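Local coordinates for protein exopolyphosphatase (Aquifex aeolicus, PDB 1T6C) that probably hydrolyses phosphoanhydride bonds of polyphosphate or guanosine pentaphosphate, as a calcium-binding member of the Ppx/GppA family with an actin-like fold, at residues E257-R262 and K272-G277; A220-N225 and R264-R269. All coordinates share one frame; numbering follows the deposited sequence.

How the contacts relate
Contact 1 joins helix 256-262 to the start of helix 274-288, and contact 2 lays the loop between them on the end of helix 214-223. Along the chain their segments alternate: 220-225 ends helix 214-223, 257-262 forms most of helix 256-262, the loop that follows holds residues 264-269, and 272-277 leads into helix 274-288. The two centres lie about 10 Å apart, on the same side of the chain's centre. They also meet directly: Ser-260 OG of contact 1 probably hydrogen-bonds Val-266 O of contact 2 at 2.9 Å. The loop is thus held among helices 214-223, 256-262 and 274-288, in the part of the actin-like fold that holds the six-stranded sheet.

Contact 1: residues E257-R262 and K272-G277; sequences EERSKR and KVILAG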
loop_
_atom_site.group_PDB
_atom_site.type_symbol
_atom_site.label_atom_id
_atom_site.label_comp_id
_atom_site.label_asym_id
_atom_site.label_seq_id
_atom_site.Cartn_x
_atom_site.Cartn_y
_atom_site.Cartn_z
ATOM N N GLU A 257 9.579 19.678 8.238
ATOM C CA GLU A 257 8.502 20.653 8.380
ATOM C C GLU A 257 8.350 21.583 7.183
ATOM O O GLU A 257 7.277 22.160 6.989
ATOM C CB GLU A 257 8.679 21.494 9.652
ATOM C CG GLU A 257 8.985 20.711 10.914
ATOM C CD GLU A 257 10.463 20.698 11.281
ATOM O OE1 GLU A 257 11.313 20.578 10.363
ATOM O OE2 GLU A 257 10.768 20.808 12.491
ATOM N N GLU A 258 9.384 21.674 6.341
ATOM C CA GLU A 258 9.383 22.505 5.149
ATOM C C GLU A 258 8.953 21.740 3.910
ATOM O O GLU A 258 8.593 22.328 2.916
ATOM C CB GLU A 258 10.802 23.076 4.984
ATOM C CG GLU A 258 11.066 23.902 3.757
ATOM C CD GLU A 258 10.323 25.219 3.689
ATOM O OE1 GLU A 258 9.752 25.674 4.727
ATOM O OE2 GLU A 258 10.309 25.784 2.564
ATOM N N ARG A 259 8.976 20.406 3.966
ATOM C CA ARG A 259 8.782 19.613 2.765
ATOM C C ARG A 259 7.400 19.844 2.137
ATOM O O ARG A 259 7.324 19.983 0.927
ATOM C CB ARG A 259 9.030 18.131 3.035
ATOM C CG ARG A 259 10.472 17.833 3.283
ATOM C CD ARG A 259 10.735 16.389 3.640
ATOM N NE ARG A 259 12.151 16.186 3.923
ATOM C CZ ARG A 259 12.648 15.131 4.550
ATOM N NH1 ARG A 259 11.847 14.139 4.917
ATOM N NH2 ARG A 259 13.964 15.037 4.763
ATOM N N SER A 260 6.336 19.828 2.941
ATOM C CA SER A 260 4.980 19.985 2.384
ATOM C C SER A 260 4.726 21.429 2.002
ATOM O O SER A 260 3.802 21.727 1.248
ATOM C CB SER A 260 3.906 19.552 3.384
ATOM O OG SER A 260 4.069 18.213 3.816
ATOM N N LYS A 261 5.491 22.348 2.575
ATOM C CA LYS A 261 5.382 23.742 2.177
ATOM C C LYS A 261 5.990 23.962 0.800
ATOM O O LYS A 261 5.427 24.676 -0.020
ATOM C CB LYS A 261 6.093 24.636 3.184
ATOM C CG LYS A 261 5.503 24.555 4.581
ATOM C CD LYS A 261 6.302 25.440 5.518
ATOM C CE LYS A 261 5.666 25.615 6.883
ATOM N NZ LYS A 261 6.693 26.199 7.811
ATOM N N ARG A 262 7.143 23.368 0.568
ATOM C CA ARG A 262 7.852 23.506 -0.720
ATOM C C ARG A 262 7.218 22.705 -1.835
ATOM O O ARG A 262 7.179 23.157 -2.977
ATOM C CB ARG A 262 9.322 23.106 -0.548
ATOM C CG ARG A 262 10.187 23.172 -1.773
ATOM C CD ARG A 262 10.334 24.552 -2.444
ATOM N NE ARG A 262 11.061 24.447 -3.702
ATOM C CZ ARG A 262 10.546 24.062 -4.848
ATOM N NH1 ARG A 262 9.267 23.716 -4.938
ATOM N NH2 ARG A 262 11.308 23.976 -5.932
ATOM N N LYS A 272 8.028 13.697 6.988
ATOM C CA LYS A 272 9.295 13.231 7.584
ATOM C C LYS A 272 9.760 11.889 7.001
ATOM O O LYS A 272 10.941 11.736 6.636
ATOM C CB LYS A 272 9.180 13.165 9.102
ATOM C CG LYS A 272 10.495 12.933 9.801
ATOM C CD LYS A 272 10.460 13.601 11.161
ATOM C CE LYS A 272 11.189 12.806 12.147
ATOM N NZ LYS A 272 11.137 13.514 13.439
ATOM N N VAL A 273 8.843 10.941 6.866
ATOM C CA VAL A 273 9.219 9.617 6.349
ATOM C C VAL A 273 9.403 9.455 4.846
ATOM O O VAL A 273 9.921 8.421 4.424
ATOM C CB VAL A 273 8.241 8.513 6.833
ATOM C CG1 VAL A 273 8.158 8.518 8.350
ATOM C CG2 VAL A 273 6.875 8.694 6.182
ATOM N N ILE A 274 9.014 10.448 4.038
ATOM C CA ILE A 274 9.075 10.288 2.586
ATOM C C ILE A 274 10.485 10.031 2.124
ATOM O O ILE A 274 10.656 9.260 1.178
ATOM C CB ILE A 274 8.417 11.478 1.826
ATOM C CG1 ILE A 274 8.210 11.063 0.360
ATOM C CG2 ILE A 274 9.194 12.772 2.013
ATOM C CD1 ILE A 274 7.433 12.093 -0.406
ATOM N N LEU A 275 11.506 10.597 2.777
ATOM C CA LEU A 275 12.880 10.394 2.288
ATOM C C LEU A 275 13.282 8.907 2.339
ATOM O O LEU A 275 13.835 8.347 1.387
ATOM C CB LEU A 275 13.867 11.254 3.097
ATOM C CG LEU A 275 15.318 11.182 2.628
ATOM C CD1 LEU A 275 15.473 11.793 1.221
ATOM C CD2 LEU A 275 16.244 11.859 3.637
ATOM N N ALA A 276 12.981 8.244 3.433
ATOM C CA ALA A 276 13.225 6.813 3.599
ATOM C C ALA A 276 12.500 6.020 2.557
ATOM O O ALA A 276 13.057 5.059 2.001
ATOM C CB ALA A 276 12.818 6.325 5.025
ATOM N N GLY A 277 11.254 6.393 2.265
ATOM C CA GLY A 277 10.504 5.736 1.218
ATOM C C GLY A 277 11.186 5.859 -0.119
ATOM O O GLY A 277 11.282 4.896 -0.860
HETATM O O HOH W 1 14.056 12.557 6.226
#
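Arg-259 leaves its helix with CG anti to the carbonyl carbon (chi1 -70°) and then runs fully extended from CG to NE, which carries its guanidinium across to the start of helix 274-288. There Leu-275 lies roughly perpendicular to the arginine chain and brings CD2 to 4.1 Å from Arg-259 NH2. Lys-272 O comes in at the rim of the flat guanidinium, close to its plane, but its 3.1 Å hydrogen bond from Arg-259 NH1 is weak, with an N-H...O angle of 125°. The stronger partner of NH1 is Ala-271 O, one residue earlier. A water completes the link, accepting from Arg-259 NH2 at 2.9 Å and donating to Lys-272 O at 3.2 Å. Apolar atoms fill in obliquely: Leu-275 CB lies 4.0 Å from Arg-259 NH1, and Ile-274 CG2 comes to 4.2 Å from the same nitrogen. The guanidinium also serves the chain ahead of its own helix: NE bonds Ile-254 O and NH2 makes a weak bond to Phe-251 O, while Pro-182 touches the arginine from a separate loop. A buried arginine here is thus met by backbone carbonyls and a water; its positive charge is probably stabilised by the negative ends of several carbonyl dipoles, and one side chain thereby links helix 256-262 to the end of helix 241-251, the loop after it and the turn that opens helix 274-288.

Contact 2: residues A220-N225 and R264-R269; sequences AALEYN and RQVEDR
Leu-222 O and Gln-265 NE2 are joined through one water, which donates to the carbonyl at 2.9 Å and accepts from the amide nitrogen at 3.2 Å. The same water gives a weak bond to Asn-225 OD1, so three groups hold it at the end of the helix. Asn-225, with positive phi (57°), is the C-prime residue of a Schellman motif in which Val-226 N returns to Ala-221 O. Gln-265 reaches this terminus because its chain bends at chi2 (101°), and NE2 has its main partner in Val-226 O, just past the segment. Its other amide atom meets carbon: OE1 lies 3.3 Å from Leu-222 CD2, as the two side chains run alongside one another with their ends pointing opposite ways. Deeper in, Leu-222 CD1 packs on Val-266 CG2 at 4.2 Å. An alanine in place of Gln-265 would remove the amide and is likely to leave Val-226 O and the water without this donor, and part of Leu-222 less well covered. The contact thus lays the loop before helix 274-288 against the end of helix 214-223, while Phe-251 of helix 241-251 touches both Leu-222 and Val-266, and Tyr-224 leans on Leu-239 of strand 238-240.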
loop_
_atom_site.group_PDB
_atom_site.type_symbol
_atom_site.label_atom_id
_atom_site.label_comp_id
_atom_site.label_asym_id
_atom_site.label_seq_id
_atom_site.Cartn_x
_atom_site.Cartn_y
_atom_site.Cartn_z
ATOM N N ALA A 220 5.825 10.428 -8.396
ATOM C CA ALA A 220 5.353 10.573 -9.755
ATOM C C ALA A 220 4.620 11.890 -9.944
ATOM O O ALA A 220 4.855 12.598 -10.932
ATOM C CB ALA A 220 4.472 9.391 -10.147
ATOM N N ALA A 221 3.754 12.270 -9.009
ATOM C CA ALA A 221 3.064 13.555 -9.088
ATOM C C ALA A 221 4.058 14.709 -9.065
ATOM O O ALA A 221 3.900 15.680 -9.780
ATOM C CB ALA A 221 2.061 13.696 -7.938
ATOM N N LEU A 222 5.076 14.630 -8.223
ATOM C CA LEU A 222 6.111 15.671 -8.187
ATOM C C LEU A 222 6.884 15.751 -9.512
ATOM O O LEU A 222 7.022 16.854 -10.105
ATOM C CB LEU A 222 7.060 15.424 -7.000
ATOM C CG LEU A 222 6.476 15.579 -5.600
ATOM C CD1 LEU A 222 7.469 15.113 -4.558
ATOM C CD2 LEU A 222 6.089 17.025 -5.332
ATOM N N GLU A 223 7.342 14.606 -10.005
ATOM C CA GLU A 223 8.153 14.566 -11.241
ATOM C C GLU A 223 7.408 15.133 -12.446
ATOM O O GLU A 223 7.972 15.901 -13.226
ATOM C CB GLU A 223 8.633 13.154 -11.523
ATOM C CG GLU A 223 9.422 13.022 -12.810
ATOM C CD GLU A 223 10.696 13.833 -12.835
ATOM O OE1 GLU A 223 11.241 14.188 -11.761
ATOM O OE2 GLU A 223 11.159 14.136 -13.944
ATOM N N TYR A 224 6.123 14.806 -12.540
ATOM C CA TYR A 224 5.307 15.131 -13.681
ATOM C C TYR A 224 4.396 16.334 -13.470
ATOM O O TYR A 224 3.548 16.606 -14.314
ATOM C CB TYR A 224 4.555 13.887 -14.143
ATOM C CG TYR A 224 5.529 12.880 -14.714
ATOM C CD1 TYR A 224 6.182 13.137 -15.921
ATOM C CD2 TYR A 224 5.896 11.726 -14.004
ATOM C CE1 TYR A 224 7.112 12.224 -16.441
ATOM C CE2 TYR A 224 6.823 10.821 -14.528
ATOM C CZ TYR A 224 7.417 11.072 -15.747
ATOM O OH TYR A 224 8.367 10.218 -16.263
ATOM N N ASN A 225 4.604 17.081 -12.383
ATOM C CA ASN A 225 3.867 18.331 -12.151
ATOM C C ASN A 225 2.376 18.142 -12.130
ATOM O O ASN A 225 1.623 18.921 -12.721
ATOM C CB ASN A 225 4.238 19.383 -13.206
ATOM C CG ASN A 225 5.701 19.664 -13.245
ATOM O OD1 ASN A 225 6.276 20.026 -12.237
ATOM N ND2 ASN A 225 6.318 19.507 -14.421
ATOM N N ARG A 264 3.759 20.901 -2.494
ATOM C CA ARG A 264 2.374 20.802 -2.033
ATOM C C ARG A 264 1.793 19.402 -2.045
ATOM O O ARG A 264 0.936 19.083 -1.224
ATOM C CB ARG A 264 1.485 21.660 -2.934
ATOM C CG ARG A 264 1.644 23.112 -2.734
ATOM C CD ARG A 264 0.714 23.935 -3.598
ATOM N NE ARG A 264 1.213 25.304 -3.539
ATOM C CZ ARG A 264 0.987 26.128 -2.539
ATOM N NH1 ARG A 264 0.178 25.776 -1.543
ATOM N NH2 ARG A 264 1.523 27.346 -2.579
ATOM N N GLN A 265 2.260 18.559 -2.954
ATOM C CA GLN A 265 1.732 17.204 -3.076
ATOM C C GLN A 265 2.125 16.300 -1.918
ATOM O O GLN A 265 1.453 15.301 -1.647
ATOM C CB GLN A 265 2.163 16.590 -4.402
ATOM C CG GLN A 265 1.626 17.364 -5.593
ATOM C CD GLN A 265 2.659 18.282 -6.225
ATOM O OE1 GLN A 265 3.405 18.998 -5.515
ATOM N NE2 GLN A 265 2.760 18.232 -7.563
ATOM N N VAL A 266 3.201 16.655 -1.219
ATOM C CA VAL A 266 3.603 15.911 -0.018
ATOM C C VAL A 266 2.635 16.130 1.129
ATOM O O VAL A 266 2.498 17.258 1.600
ATOM C CB VAL A 266 5.050 16.322 0.417
ATOM C CG1 VAL A 266 5.490 15.533 1.628
ATOM C CG2 VAL A 266 6.009 16.083 -0.771
ATOM N N GLU A 267 1.972 15.069 1.575
ATOM C CA GLU A 267 1.121 15.191 2.768
ATOM C C GLU A 267 1.956 15.471 3.996
ATOM O O GLU A 267 2.971 14.821 4.211
ATOM C CB GLU A 267 0.329 13.917 3.001
ATOM C CG GLU A 267 -0.731 13.664 1.955
ATOM C CD GLU A 267 -1.366 12.302 2.093
ATOM O OE1 GLU A 267 -1.003 11.520 3.024
ATOM O OE2 GLU A 267 -2.235 12.012 1.254
ATOM N N ASP A 268 1.473 16.395 4.838
ATOM C CA ASP A 268 2.109 16.775 6.110
ATOM C C ASP A 268 2.479 15.530 6.919
ATOM O O ASP A 268 3.596 15.419 7.452
ATOM C CB ASP A 268 1.147 17.621 6.961
ATOM C CG ASP A 268 0.877 19.016 6.373
ATOM O OD1 ASP A 268 1.804 19.606 5.781
ATOM O OD2 ASP A 268 -0.234 19.611 6.458
ATOM N N ARG A 269 1.553 14.580 6.974
ATOM C CA ARG A 269 1.720 13.402 7.824
ATOM C C ARG A 269 2.776 12.416 7.288
ATOM O O ARG A 269 3.251 11.550 8.028
ATOM C CB ARG A 269 0.373 12.714 8.064
ATOM C CG ARG A 269 -0.210 12.049 6.843
ATOM C CD ARG A 269 -1.634 11.504 7.074
ATOM N NE ARG A 269 -2.312 11.118 5.833
ATOM C CZ ARG A 269 -3.146 11.893 5.135
ATOM N NH1 ARG A 269 -3.418 13.147 5.509
ATOM N NH2 ARG A 269 -3.715 11.409 4.033
HETATM O O HOH W 2 5.479 19.051 -9.139
#